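Local coordinates for protein tartrate dehydrogenase/decarboxylase (Pseudomonas putida, PDB 3FLK) that oxidises tartrate to oxaloglycolate with NAD, and also converts meso-tartrate to D-glycerate and decarboxylates D-malate oxidatively to pyruvate, at residues 17-22 against 292-297; 138-143 against 159-164; 188-193 against 241-246; 338-343 against 350-355. The protein carries 1 engineered substitution. One frame throughout, in Å; residues are numbered along the deposited sequence.

Contact 1: 17-22 against 292-297; sequences GLEVLP and GKNIAN. With NAI (1,4-dihydronicotinamide adenine dinucleotide), chain F.
Glu19, in the first turn of helix 17-35, reaches over to the loop 292-297 and makes the one direct hydrogen bond between the two segments. Its CB lies 4.1 Å from Asn294 OD1, and CG comes closer to the same oxygen, at 3.5 Å. CG is anti to the carbonyl carbon, and from there the chain runs extended (chi2 177°), which keeps CD alongside Asn294 OD1, at 3.6 Å; carboxylate and amide planes are 30° apart. Asn294 OD1 takes its hydrogen bond from Gln350. At the tip the two oxygens divide the work. OE2 accepts the N-H of Gly292 at 2.8 Å, met on the syn side but 33° out of the carboxylate plane. OE1 accepts a hydrogen bond from a water, which itself accepts the N-H of Ile295; OE1 also lies 3.7 Å from Ala296 CB. The methyl of Ala296 then meets Val20 CG1 at 4.0 Å, and that CG1 also touches Asn297 O. An alanine in place of Glu19 would probably leave Gly292 N without its acceptor and the water without one of its anchors, letting the loop shift. Beyond the methyl, Asn297 N donates to N1A of the cofactor (2.9 Å) and Asn297 O accepts from N6A, a paired recognition of the adenine. The chemistry implies that one carboxylate, directly and through water, ties the helix to the loop whose backbone reads the NADH base.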
loop_
_atom_site.group_PDB
_atom_site.type_symbol
_atom_site.label_atom_id
_atom_site.label_comp_id
_atom_site.label_asym_id
_atom_site.label_seq_id
_atom_site.Cartn_x
_atom_site.Cartn_y
_atom_site.Cartn_z
ATOM N N GLY A 17 16.169 15.095 -10.327
ATOM C CA GLY A 17 17.224 14.222 -10.841
ATOM C C GLY A 17 18.416 15.041 -11.308
ATOM O O GLY A 17 19.563 14.622 -11.156
ATOM N N LEU A 18 18.132 16.222 -11.856
ATOM C CA LEU A 18 19.166 17.161 -12.298
ATOM C C LEU A 18 19.880 17.832 -11.120
ATOM O O LEU A 18 21.027 18.258 -11.247
ATOM C CB LEU A 18 18.565 18.223 -13.228
ATOM C CG LEU A 18 18.008 17.753 -14.580
ATOM C CD1 LEU A 18 16.950 18.714 -15.104
ATOM C CD2 LEU A 18 19.123 17.570 -15.601
ATOM N N GLU A 19 19.202 17.916 -9.979
ATOM C CA GLU A 19 19.777 18.524 -8.780
ATOM C C GLU A 19 20.602 17.534 -7.955
ATOM O O GLU A 19 21.684 17.873 -7.473
ATOM C CB GLU A 19 18.682 19.155 -7.910
ATOM C CG GLU A 19 17.966 20.340 -8.557
ATOM C CD GLU A 19 16.831 20.897 -7.704
ATOM O OE1 GLU A 19 16.388 20.212 -6.756
ATOM O OE2 GLU A 19 16.380 22.028 -7.982
ATOM N N VAL A 20 20.099 16.312 -7.795
ATOM C CA VAL A 20 20.753 15.346 -6.904
ATOM C C VAL A 20 21.923 14.584 -7.544
ATOM O O VAL A 20 22.882 14.241 -6.853
ATOM C CB VAL A 20 19.746 14.368 -6.219
ATOM C CG1 VAL A 20 18.717 15.147 -5.394
ATOM C CG2 VAL A 20 19.054 13.456 -7.238
ATOM N N LEU A 21 21.847 14.331 -8.851
ATOM C CA LEU A 21 22.890 13.558 -9.540
ATOM C C LEU A 21 24.309 14.131 -9.389
ATOM O O LEU A 21 25.228 13.383 -9.052
ATOM C CB LEU A 21 22.562 13.321 -11.024
ATOM C CG LEU A 21 23.612 12.482 -11.769
ATOM C CD1 LEU A 21 23.445 11.007 -11.457
ATOM C CD2 LEU A 21 23.562 12.711 -13.267
ATOM N N PRO A 22 24.498 15.446 -9.642
ATOM C CA PRO A 22 25.837 16.022 -9.465
ATOM C C PRO A 22 26.387 15.860 -8.046
ATOM O O PRO A 22 27.602 15.778 -7.869
ATOM C CB PRO A 22 25.628 17.504 -9.795
ATOM C CG PRO A 22 24.432 17.524 -10.683
ATOM C CD PRO A 22 23.541 16.462 -10.121
ATOM N N GLY A 292 13.910 23.235 -8.574
ATOM C CA GLY A 292 14.253 24.644 -8.750
ATOM C C GLY A 292 14.646 25.378 -7.481
ATOM O O GLY A 292 15.291 26.424 -7.551
ATOM N N LYS A 293 14.259 24.858 -6.319
ATOM C CA LYS A 293 14.652 25.509 -5.064
ATOM C C LYS A 293 15.821 24.851 -4.342
ATOM O O LYS A 293 16.148 25.233 -3.218
ATOM C CB LYS A 293 13.472 25.737 -4.107
ATOM C CG LYS A 293 12.470 24.621 -3.976
ATOM C CD LYS A 293 11.163 25.021 -4.634
ATOM C CE LYS A 293 9.989 24.744 -3.716
ATOM N NZ LYS A 293 8.765 25.469 -4.171
ATOM N N ASN A 294 16.449 23.878 -4.997
ATOM C CA ASN A 294 17.605 23.163 -4.447
ATOM C C ASN A 294 17.479 22.838 -2.954
ATOM O O ASN A 294 18.352 23.184 -2.148
ATOM C CB ASN A 294 18.902 23.923 -4.743
ATOM C CG ASN A 294 19.236 23.957 -6.225
ATOM O OD1 ASN A 294 19.613 22.942 -6.816
ATOM N ND2 ASN A 294 19.107 25.131 -6.830
ATOM N N ILE A 295 16.373 22.192 -2.598
ATOM C CA ILE A 295 16.160 21.687 -1.239
ATOM C C ILE A 295 15.970 20.169 -1.248
ATOM O O ILE A 295 15.791 19.555 -0.197
ATOM C CB ILE A 295 14.958 22.360 -0.532
ATOM C CG1 ILE A 295 13.681 22.216 -1.373
ATOM C CG2 ILE A 295 15.282 23.824 -0.188
ATOM C CD1 ILE A 295 12.402 22.443 -0.600
ATOM N N ALA A 296 16.011 19.580 -2.443
ATOM C CA ALA A 296 15.940 18.130 -2.603
ATOM C C ALA A 296 17.051 17.431 -1.820
ATOM O O ALA A 296 18.213 17.829 -1.886
ATOM C CB ALA A 296 16.008 17.752 -4.081
ATOM N N ASN A 297 16.671 16.407 -1.063
ATOM C CA ASN A 297 17.611 15.566 -0.326
ATOM C C ASN A 297 18.437 14.728 -1.307
ATOM O O ASN A 297 17.871 13.950 -2.080
ATOM C CB ASN A 297 16.837 14.656 0.643
ATOM C CG ASN A 297 17.715 14.042 1.720
ATOM O OD1 ASN A 297 18.926 13.918 1.560
ATOM N ND2 ASN A 297 17.098 13.656 2.832
HETATM P PA NAI F . 8.103 11.900 -6.106
HETATM O O1A NAI F . 8.955 10.887 -5.440
HETATM O O2A NAI F . 8.815 12.598 -7.192
HETATM O O5B NAI F . 7.622 12.974 -5.021
HETATM C C5B NAI F . 6.752 12.650 -3.960
HETATM C C4B NAI F . 6.912 13.656 -2.825
HETATM O O4B NAI F . 8.139 13.432 -2.156
HETATM C C3B NAI F . 6.928 15.093 -3.328
HETATM O O3B NAI F . 6.192 15.887 -2.429
HETATM C C2B NAI F . 8.396 15.469 -3.308
HETATM O O2B NAI F . 8.595 16.837 -3.033
HETATM C C1B NAI F . 8.977 14.574 -2.226
HETATM N N9A NAI F . 10.361 14.181 -2.544
HETATM C C8A NAI F . 10.766 13.260 -3.477
HETATM N N7A NAI F . 12.115 13.197 -3.450
HETATM C C5A NAI F . 12.577 14.056 -2.521
HETATM C C6A NAI F . 13.861 14.381 -2.095
HETATM N N6A NAI F . 14.921 13.781 -2.630
HETATM N N1A NAI F . 14.023 15.324 -1.100
HETATM C C2A NAI F . 12.928 15.942 -0.533
HETATM N N3A NAI F . 11.658 15.606 -0.962
HETATM C C4A NAI F . 11.484 14.685 -1.942
HETATM O O3 NAI F . 6.778 11.126 -6.622
HETATM P PN NAI F . 5.461 11.751 -7.315
HETATM O O1N NAI F . 5.238 13.145 -6.876
HETATM O O2N NAI F . 4.376 10.771 -7.077
HETATM O O5D NAI F . 5.819 11.725 -8.876
HETATM C C5D NAI F . 6.477 12.799 -9.517
HETATM C C4D NAI F . 7.006 12.348 -10.879
HETATM O O4D NAI F . 8.080 11.444 -10.705
HETATM C C3D NAI F . 5.969 11.621 -11.726
HETATM O O3D NAI F . 6.154 12.031 -13.059
HETATM C C2D NAI F . 6.329 10.153 -11.582
HETATM O O2D NAI F . 5.967 9.398 -12.714
HETATM C C1D NAI F . 7.838 10.234 -11.407
HETATM N N1N NAI F . 8.462 9.108 -10.684
HETATM C C2N NAI F . 9.561 8.530 -11.256
HETATM C C3N NAI F . 10.220 7.482 -10.626
HETATM C C7N NAI F . 11.566 7.054 -11.138
HETATM O O7N NAI F . 12.175 7.779 -12.184
HETATM N N7N NAI F . 12.163 5.994 -10.596
HETATM C C4N NAI F . 9.747 7.026 -9.395
HETATM C C5N NAI F . 8.629 7.622 -8.812
HETATM C C6N NAI F . 7.989 8.673 -9.469
HETATM O O HOH W 1 14.850 21.127 -4.790
#

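Contact 2: 138-143 against 159-164; sequences EGEYSS and QESIFT
Thr164 OG1 is gripped twice: it donates to Glu138 OE2 at 2.7 Å, on the syn lone pair, and accepts the N-H of Gly167, capping the helix that follows. The other carboxylate oxygen, Glu138 OE1, accepts the N-H of Thr164 at 2.9 Å, from 36° above the carboxylate plane. Glu138 thus holds both the backbone and the hydroxyl of one residue; chi1 of 56° puts CG between the backbone N and the carbonyl carbon, and the chain runs extended from there to the carboxylate. A leucine in place of Glu138 would probably leave the N-H and hydroxyl proton of Thr164 without their acceptors and disturb the start of the helix. Next along, Gly139 and Ile162 form a single antiparallel hydrogen-bonded bridge: Gly139 N to Ile162 O is 2.8 Å, while the return bond, Ile162 N to Gly139 O, is weak at 3.4 Å. Gly139 CA sits over one face of the Phe163 ring, 3.7 Å from its centroid, a CH-pi contact. Ser142 OG donates to Glu160 O at 2.7 Å, and a water joins Glu140 O to Ser161 OG. The loop is thus fastened to the outgoing strand of a two-stranded antiparallel hairpin, 145-148 with 156-164. That strand pairs across the dimer interface with the second subunit and leads into helix 165-181, whose Val168 touches Glu138 and Phe163.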
loop_
_atom_site.group_PDB
_atom_site.type_symbol
_atom_site.label_atom_id
_atom_site.label_comp_id
_atom_site.label_asym_id
_atom_site.label_seq_id
_atom_site.Cartn_x
_atom_site.Cartn_y
_atom_site.Cartn_z
ATOM N N GLU A 138 8.044 -8.043 -14.314
ATOM C CA GLU A 138 6.711 -8.546 -14.663
ATOM C C GLU A 138 5.662 -8.104 -13.639
ATOM O O GLU A 138 5.831 -7.078 -12.976
ATOM C CB GLU A 138 6.731 -10.082 -14.854
ATOM C CG GLU A 138 7.258 -10.888 -13.656
ATOM C CD GLU A 138 7.239 -12.402 -13.878
ATOM O OE1 GLU A 138 6.736 -13.124 -12.991
ATOM O OE2 GLU A 138 7.731 -12.874 -14.928
ATOM N N GLY A 139 4.575 -8.861 -13.527
ATOM C CA GLY A 139 3.570 -8.605 -12.504
ATOM C C GLY A 139 2.497 -7.610 -12.895
ATOM O O GLY A 139 1.986 -7.642 -14.017
ATOM N N GLU A 140 2.163 -6.725 -11.959
ATOM C CA GLU A 140 1.038 -5.798 -12.099
ATOM C C GLU A 140 1.332 -4.619 -13.024
ATOM O O GLU A 140 0.414 -4.043 -13.605
ATOM C CB GLU A 140 0.589 -5.275 -10.728
ATOM C CG GLU A 140 0.324 -6.355 -9.678
ATOM C CD GLU A 140 1.549 -6.689 -8.825
ATOM O OE1 GLU A 140 2.698 -6.518 -9.297
ATOM O OE2 GLU A 140 1.353 -7.124 -7.669
ATOM N N TYR A 141 2.606 -4.251 -13.145
ATOM C CA TYR A 141 2.985 -3.156 -14.026
ATOM C C TYR A 141 3.024 -3.635 -15.463
ATOM O O TYR A 141 3.897 -4.407 -15.865
ATOM C CB TYR A 141 4.294 -2.499 -13.586
ATOM C CG TYR A 141 4.145 -1.671 -12.326
ATOM C CD1 TYR A 141 2.881 -1.332 -11.832
ATOM C CD2 TYR A 141 5.263 -1.196 -11.645
ATOM C CE1 TYR A 141 2.737 -0.564 -10.681
ATOM C CE2 TYR A 141 5.129 -0.427 -10.492
ATOM C CZ TYR A 141 3.868 -0.117 -10.017
ATOM O OH TYR A 141 3.734 0.647 -8.881
ATOM N N SER A 142 2.047 -3.167 -16.227
ATOM C CA SER A 142 1.742 -3.746 -17.518
ATOM C C SER A 142 1.211 -2.701 -18.487
ATOM O O SER A 142 0.583 -1.718 -18.084
ATOM C CB SER A 142 0.709 -4.860 -17.331
ATOM O OG SER A 142 0.183 -5.299 -18.568
ATOM N N SER A 143 1.486 -2.921 -19.767
ATOM C CA SER A 143 0.889 -2.140 -20.841
ATOM C C SER A 143 0.058 -3.063 -21.739
ATOM O O SER A 143 -0.217 -2.749 -22.900
ATOM C CB SER A 143 1.974 -1.413 -21.636
ATOM O OG SER A 143 2.904 -2.336 -22.174
ATOM N N GLN A 159 -6.809 -4.570 -18.248
ATOM C CA GLN A 159 -5.391 -4.507 -17.919
ATOM C C GLN A 159 -4.920 -5.894 -17.460
ATOM O O GLN A 159 -5.448 -6.430 -16.490
ATOM C CB GLN A 159 -5.184 -3.469 -16.810
ATOM C CG GLN A 159 -3.765 -3.359 -16.267
ATOM C CD GLN A 159 -2.877 -2.490 -17.124
ATOM O OE1 GLN A 159 -2.124 -2.989 -17.960
ATOM N NE2 GLN A 159 -2.970 -1.180 -16.935
ATOM N N GLU A 160 -3.943 -6.471 -18.161
ATOM C CA GLU A 160 -3.434 -7.807 -17.822
ATOM C C GLU A 160 -2.236 -7.766 -16.881
ATOM O O GLU A 160 -1.374 -6.896 -17.004
ATOM C CB GLU A 160 -3.046 -8.595 -19.075
ATOM C CG GLU A 160 -4.213 -9.180 -19.840
ATOM C CD GLU A 160 -4.718 -8.241 -20.909
ATOM O OE1 GLU A 160 -3.931 -7.892 -21.815
ATOM O OE2 GLU A 160 -5.903 -7.858 -20.854
ATOM N N SER A 161 -2.196 -8.711 -15.945
ATOM C CA SER A 161 -1.031 -8.932 -15.088
ATOM C C SER A 161 -0.436 -10.300 -15.401
ATOM O O SER A 161 -1.148 -11.308 -15.384
ATOM C CB SER A 161 -1.418 -8.871 -13.610
ATOM O OG SER A 161 -1.738 -7.553 -13.207
ATOM N N ILE A 162 0.863 -10.330 -15.689
ATOM C CA ILE A 162 1.549 -11.572 -16.051
ATOM C C ILE A 162 2.588 -11.958 -15.006
ATOM O O ILE A 162 3.458 -11.158 -14.655
ATOM C CB ILE A 162 2.250 -11.471 -17.433
ATOM C CG1 ILE A 162 1.307 -10.908 -18.504
ATOM C CG2 ILE A 162 2.844 -12.830 -17.854
ATOM C CD1 ILE A 162 0.104 -11.772 -18.835
ATOM N N PHE A 163 2.477 -13.186 -14.510
ATOM C CA PHE A 163 3.490 -13.785 -13.648
ATOM C C PHE A 163 3.961 -15.086 -14.296
ATOM O O PHE A 163 3.145 -15.855 -14.816
ATOM C CB PHE A 163 2.924 -14.050 -12.250
ATOM C CG PHE A 163 2.546 -12.799 -11.494
ATOM C CD1 PHE A 163 3.408 -12.259 -10.543
ATOM C CD2 PHE A 163 1.327 -12.165 -11.728
ATOM C CE1 PHE A 163 3.063 -11.103 -9.834
ATOM C CE2 PHE A 163 0.976 -11.006 -11.032
ATOM C CZ PHE A 163 1.844 -10.477 -10.081
ATOM N N THR A 164 5.272 -15.314 -14.296
ATOM C CA THR A 164 5.846 -16.539 -14.866
ATOM C C THR A 164 6.578 -17.320 -13.782
ATOM O O THR A 164 7.010 -16.735 -12.788
ATOM C CB THR A 164 6.825 -16.245 -16.031
ATOM O OG1 THR A 164 7.932 -15.466 -15.558
ATOM C CG2 THR A 164 6.125 -15.498 -17.167
HETATM O O HOH W 2 -2.048 -5.031 -13.987
#

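Contact 3: 188-193 against 241-246; sequences TSATKS and VVASNL. With OXL (oxalate ion), chain O.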
loop_
_atom_site.group_PDB
_atom_site.type_symbol
_atom_site.label_atom_id
_atom_site.label_comp_id
_atom_site.label_asym_id
_atom_site.label_seq_id
_atom_site.Cartn_x
_atom_site.Cartn_y
_atom_site.Cartn_z
ATOM N N THR A 188 9.760 -12.202 4.751
ATOM C CA THR A 188 8.327 -11.920 4.697
ATOM C C THR A 188 7.915 -11.767 3.237
ATOM O O THR A 188 8.520 -10.999 2.491
ATOM C CB THR A 188 7.952 -10.644 5.492
ATOM O OG1 THR A 188 8.347 -10.802 6.857
ATOM C CG2 THR A 188 6.447 -10.383 5.439
ATOM N N SER A 189 6.898 -12.525 2.837
ATOM C CA SER A 189 6.368 -12.456 1.484
ATOM C C SER A 189 5.099 -11.609 1.465
ATOM O O SER A 189 4.150 -11.892 2.198
ATOM C CB SER A 189 6.070 -13.865 0.962
ATOM O OG SER A 189 5.695 -13.826 -0.406
ATOM N N ALA A 190 5.094 -10.563 0.640
ATOM C CA ALA A 190 3.894 -9.753 0.443
ATOM C C ALA A 190 2.933 -10.484 -0.485
ATOM O O ALA A 190 3.320 -10.924 -1.570
ATOM C CB ALA A 190 4.249 -8.380 -0.124
ATOM N N THR A 191 1.682 -10.612 -0.055
ATOM C CA THR A 191 0.671 -11.305 -0.850
ATOM C C THR A 191 -0.703 -10.618 -0.804
ATOM O O THR A 191 -0.892 -9.637 -0.088
ATOM C CB THR A 191 0.574 -12.815 -0.451
ATOM O OG1 THR A 191 -0.231 -13.521 -1.406
ATOM C CG2 THR A 191 -0.016 -12.994 0.939
ATOM N N LYS A 192 -1.641 -11.121 -1.604
ATOM C CA LYS A 192 -3.056 -10.756 -1.499
ATOM C C LYS A 192 -3.883 -11.883 -2.103
ATOM O O LYS A 192 -4.658 -11.683 -3.043
ATOM C CB LYS A 192 -3.360 -9.407 -2.171
ATOM C CG LYS A 192 -4.564 -8.669 -1.563
ATOM C CD LYS A 192 -4.488 -8.659 -0.034
ATOM C CE LYS A 192 -5.477 -7.704 0.605
ATOM N NZ LYS A 192 -6.868 -8.236 0.650
ATOM N N SER A 193 -3.692 -13.075 -1.541
ATOM C CA SER A 193 -4.247 -14.311 -2.084
ATOM C C SER A 193 -5.717 -14.540 -1.744
ATOM O O SER A 193 -6.250 -15.620 -2.002
ATOM C CB SER A 193 -3.390 -15.510 -1.661
ATOM O OG SER A 193 -2.967 -15.392 -0.311
ATOM N N VAL A 241 11.971 -8.440 2.997
ATOM C CA VAL A 241 10.594 -8.407 2.508
ATOM C C VAL A 241 10.598 -8.579 0.991
ATOM O O VAL A 241 11.137 -7.743 0.262
ATOM C CB VAL A 241 9.852 -7.104 2.917
ATOM C CG1 VAL A 241 8.388 -7.151 2.486
ATOM C CG2 VAL A 241 9.944 -6.877 4.425
ATOM N N VAL A 242 10.013 -9.679 0.525
ATOM C CA VAL A 242 9.946 -9.976 -0.903
ATOM C C VAL A 242 8.533 -9.701 -1.428
ATOM O O VAL A 242 7.539 -10.047 -0.782
ATOM C CB VAL A 242 10.449 -11.422 -1.229
ATOM C CG1 VAL A 242 9.551 -12.496 -0.601
ATOM C CG2 VAL A 242 10.605 -11.632 -2.739
ATOM N N ALA A 243 8.456 -9.058 -2.589
ATOM C CA ALA A 243 7.182 -8.564 -3.109
ATOM C C ALA A 243 7.172 -8.458 -4.629
ATOM O O ALA A 243 8.226 -8.391 -5.266
ATOM C CB ALA A 243 6.848 -7.206 -2.479
ATOM N N SER A 244 5.966 -8.445 -5.197
ATOM C CA SER A 244 5.756 -8.213 -6.627
ATOM C C SER A 244 6.105 -6.768 -7.003
ATOM O O SER A 244 6.386 -5.942 -6.129
ATOM C CB SER A 244 4.293 -8.481 -6.980
ATOM O OG SER A 244 3.461 -7.503 -6.371
ATOM N N ASN A 245 6.062 -6.474 -8.301
ATOM C CA ASN A 245 6.389 -5.148 -8.836
ATOM C C ASN A 245 5.637 -4.013 -8.142
ATOM O O ASN A 245 6.251 -3.049 -7.667
ATOM C CB ASN A 245 6.123 -5.112 -10.346
ATOM C CG ASN A 245 7.155 -4.302 -11.112
ATOM O OD1 ASN A 245 7.713 -3.327 -10.604
ATOM N ND2 ASN A 245 7.409 -4.705 -12.352
ATOM N N LEU A 246 4.314 -4.141 -8.073
ATOM C CA LEU A 246 3.462 -3.137 -7.432
ATOM C C LEU A 246 3.606 -3.091 -5.908
ATOM O O LEU A 246 3.760 -2.010 -5.326
ATOM C CB LEU A 246 1.990 -3.354 -7.809
ATOM C CG LEU A 246 0.937 -2.499 -7.085
ATOM C CD1 LEU A 246 1.105 -1.014 -7.399
ATOM C CD2 LEU A 246 -0.463 -2.970 -7.451
HETATM C C1 OXL O . -10.931 -6.218 2.574
HETATM C C2 OXL O . -10.008 -7.333 2.334
HETATM O O1 OXL O . -10.612 -5.351 3.424
HETATM O O2 OXL O . -10.351 -8.277 1.583
HETATM O O3 OXL O . -12.003 -6.152 1.932
HETATM O O4 OXL O . -8.886 -7.307 2.893
HETATM O O HOH W 3 3.891 -9.878 -4.013
#
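Val242 places CG1 between its backbone N and carbonyl carbon (chi1 64°), bringing that methyl to 3.6 Å from Thr188 O and 4.1 Å from Ser189 CB. Val241, with CG1 anti to its backbone N, sets that methyl beside the same Thr188 oxygen from the other face of the sheet. Two backbone bonds give the parallel register: Val242 N to Thr188 O at 2.8 Å, and Ala190 N to Val242 O at 2.9 Å with a nearly straight N-H angle of 175°. Each acceptor also receives a CA-H contact, from Val241 CA and Ser189 CA respectively. The short strand axes diverge by 30°, and beyond the bonded pairs Ala190 CB still meets Ala243 CB at 3.7 Å. Past these methyls a water donates to Ala190 O and accepts from Ser244 N, bridging the point where the chains part. Thr188 and Val241 share one face, where Leu227 of helix 224-233 touches Thr188; Ser189 and Val242 share the other, where Trp203 of helix 199-211 donates to Ser189 OG. Downstream, Lys192 NZ donates to oxalate O4 at 3.2 Å and forms a salt bridge with Asp249 of the second subunit. That oxalate is also held by Arg98, Arg108 and Arg134 of the second subunit. Neighbouring parallel strands whose C-terminal ends open onto an active site built from both subunits are typical of the isocitrate and isopropylmalate dehydrogenase family.

Contact 4: 338-343 against 350-355; sequences SVTPDM and QQVGAA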
loop_
_atom_site.group_PDB
_atom_site.type_symbol
_atom_site.label_atom_id
_atom_site.label_comp_id
_atom_site.label_asym_id
_atom_site.label_seq_id
_atom_site.Cartn_x
_atom_site.Cartn_y
_atom_site.Cartn_z
ATOM N N SER A 338 23.351 18.194 9.480
ATOM C CA SER A 338 23.735 18.825 8.218
ATOM C C SER A 338 22.891 18.251 7.078
ATOM O O SER A 338 23.396 17.573 6.182
ATOM C CB SER A 338 25.231 18.641 7.954
ATOM O OG SER A 338 26.004 19.289 8.951
ATOM N N VAL A 339 21.594 18.537 7.124
ATOM C CA VAL A 339 20.625 17.896 6.234
ATOM C C VAL A 339 19.626 18.893 5.642
ATOM O O VAL A 339 19.593 20.060 6.029
ATOM C CB VAL A 339 19.873 16.732 6.954
ATOM C CG1 VAL A 339 20.798 15.538 7.160
ATOM C CG2 VAL A 339 19.285 17.196 8.288
ATOM N N THR A 340 18.822 18.416 4.698
ATOM C CA THR A 340 17.809 19.230 4.028
ATOM C C THR A 340 16.532 19.348 4.880
ATOM O O THR A 340 16.391 18.635 5.875
ATOM C CB THR A 340 17.493 18.668 2.618
ATOM O OG1 THR A 340 17.403 17.239 2.674
ATOM C CG2 THR A 340 18.584 19.065 1.628
ATOM N N PRO A 341 15.610 20.264 4.508
ATOM C CA PRO A 341 14.366 20.488 5.264
ATOM C C PRO A 341 13.465 19.263 5.484
ATOM O O PRO A 341 12.730 19.229 6.472
ATOM C CB PRO A 341 13.638 21.542 4.426
ATOM C CG PRO A 341 14.734 22.274 3.730
ATOM C CD PRO A 341 15.708 21.195 3.368
ATOM N N ASP A 342 13.512 18.278 4.586
ATOM C CA ASP A 342 12.703 17.061 4.755
ATOM C C ASP A 342 13.152 16.228 5.963
ATOM O O ASP A 342 12.401 15.384 6.458
ATOM C CB ASP A 342 12.688 16.211 3.476
ATOM C CG ASP A 342 14.059 15.686 3.105
ATOM O OD1 ASP A 342 14.275 14.459 3.188
ATOM O OD2 ASP A 342 14.927 16.504 2.738
HETATM N N MSE A 343 14.377 16.479 6.428
HETATM C CA MSE A 343 14.918 15.828 7.619
HETATM C C MSE A 343 15.046 16.794 8.801
HETATM O O MSE A 343 15.677 16.473 9.809
HETATM C CB MSE A 343 16.275 15.197 7.315
HETATM C CG MSE A 343 16.252 14.171 6.205
HETATM SE SE MSE A 343 17.955 13.250 6.089
HETATM C CE MSE A 343 17.706 11.974 7.535
ATOM N N GLN A 350 23.054 21.227 -2.429
ATOM C CA GLN A 350 24.487 21.335 -2.704
ATOM C C GLN A 350 25.316 21.352 -1.425
ATOM O O GLN A 350 26.413 20.798 -1.391
ATOM C CB GLN A 350 24.786 22.581 -3.551
ATOM C CG GLN A 350 24.227 22.537 -4.985
ATOM C CD GLN A 350 22.716 22.711 -5.053
ATOM O OE1 GLN A 350 22.096 23.299 -4.156
ATOM N NE2 GLN A 350 22.112 22.197 -6.122
ATOM N N GLN A 351 24.784 21.978 -0.378
ATOM C CA GLN A 351 25.461 22.031 0.923
ATOM C C GLN A 351 25.549 20.658 1.591
ATOM O O GLN A 351 26.549 20.345 2.232
ATOM C CB GLN A 351 24.783 23.040 1.855
ATOM C CG GLN A 351 25.066 24.502 1.504
ATOM C CD GLN A 351 24.276 25.484 2.358
ATOM O OE1 GLN A 351 23.138 25.218 2.743
ATOM N NE2 GLN A 351 24.879 26.635 2.646
ATOM N N VAL A 352 24.505 19.844 1.442
ATOM C CA VAL A 352 24.523 18.475 1.975
ATOM C C VAL A 352 25.534 17.614 1.212
ATOM O O VAL A 352 26.317 16.876 1.820
ATOM C CB VAL A 352 23.113 17.825 1.975
ATOM C CG1 VAL A 352 23.178 16.378 2.473
ATOM C CG2 VAL A 352 22.158 18.633 2.846
ATOM N N GLY A 353 25.522 17.724 -0.115
ATOM C CA GLY A 353 26.513 17.058 -0.963
ATOM C C GLY A 353 27.933 17.396 -0.541
ATOM O O GLY A 353 28.773 16.506 -0.385
ATOM N N ALA A 354 28.187 18.688 -0.339
ATOM C CA ALA A 354 29.489 19.183 0.111
ATOM C C ALA A 354 29.877 18.660 1.495
ATOM O O ALA A 354 31.034 18.299 1.721
ATOM C CB ALA A 354 29.508 20.710 0.096
ATOM N N ALA A 355 28.910 18.625 2.410
ATOM C CA ALA A 355 29.137 18.145 3.776
ATOM C C ALA A 355 29.498 16.656 3.831
ATOM O O ALA A 355 30.374 16.254 4.597
ATOM C CB ALA A 355 27.921 18.435 4.652
#
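Val352 presents both methyls to the loop 338-343, and CG2 carries most of the packing. With chi1 at 177°, CG1 is anti to the backbone N and CG2 anti to the carbonyl carbon, which turns both methyls toward Ser338 O. Val352 CG2 lies 3.7 Å from Ser338 O. Val352 CG1 is 3.9 Å from Ser338 O. CG2 also rests against Val339 C at 3.8 Å and meets Thr340 CG2 at 3.8 Å, the side chains of Thr340 and Val352 crossing at about a right angle. One turn on, Ala355 CB faces Ser338 CB at 4.3 Å, a looser touch that extends the same helix surface. The contact is van der Waals packing, partly methyl against backbone, and it buries Ser338 O, for which the model contains no hydrogen-bonding partner.

Thr340 divides its two branches between different tasks. Chi1 of 42° puts OG1 between the backbone N and the carbonyl carbon, with CG2 anti to the carbonyl carbon. The methyl faces the valine, while OG1 donates to Asp342 OD2 at 2.6 Å, on the syn side and 17° out of the carboxylate plane. The short turn is closed where the N of Met343, a selenomethionine, donates to Thr340 O at 3.0 Å, a three-residue step in keeping with the 3-10 segment at Pro341 and Asp342. Asp342 OD1 has partners of its own, Thr261 and Asn297. Helix 349-361 thus backs, through Val352, a loop that turns at Thr340 into the cofactor pocket: Asp342 touches the NADH, and the Thr340 side chain is about 5 Å from it. The site is the adenine side of the dinucleotide pocket.

In the fold
The four contacts form two pairs on opposite sides of the chain's centre. Contacts 1 and 4 have centres 11 Å apart and touch, Asn294 meeting Gln350. Contacts 2 and 3, with centres 14 Å apart, also touch, Glu140 meeting Ser244. Contacts 2 and 4 are farthest apart, at 39 Å between centres. Along the chain, contacts 2 and 3 follow in series inside the loop closed by contact 1, and contact 4 comes last. The first pair packs helices 17-35 and 349-361 against loops that hold the adenine end of NADH; the second links strands 186-191 and 240-243 of the mixed sheet to strand 156-164 at the dimer interface, near the oxalate site shared by the subunits.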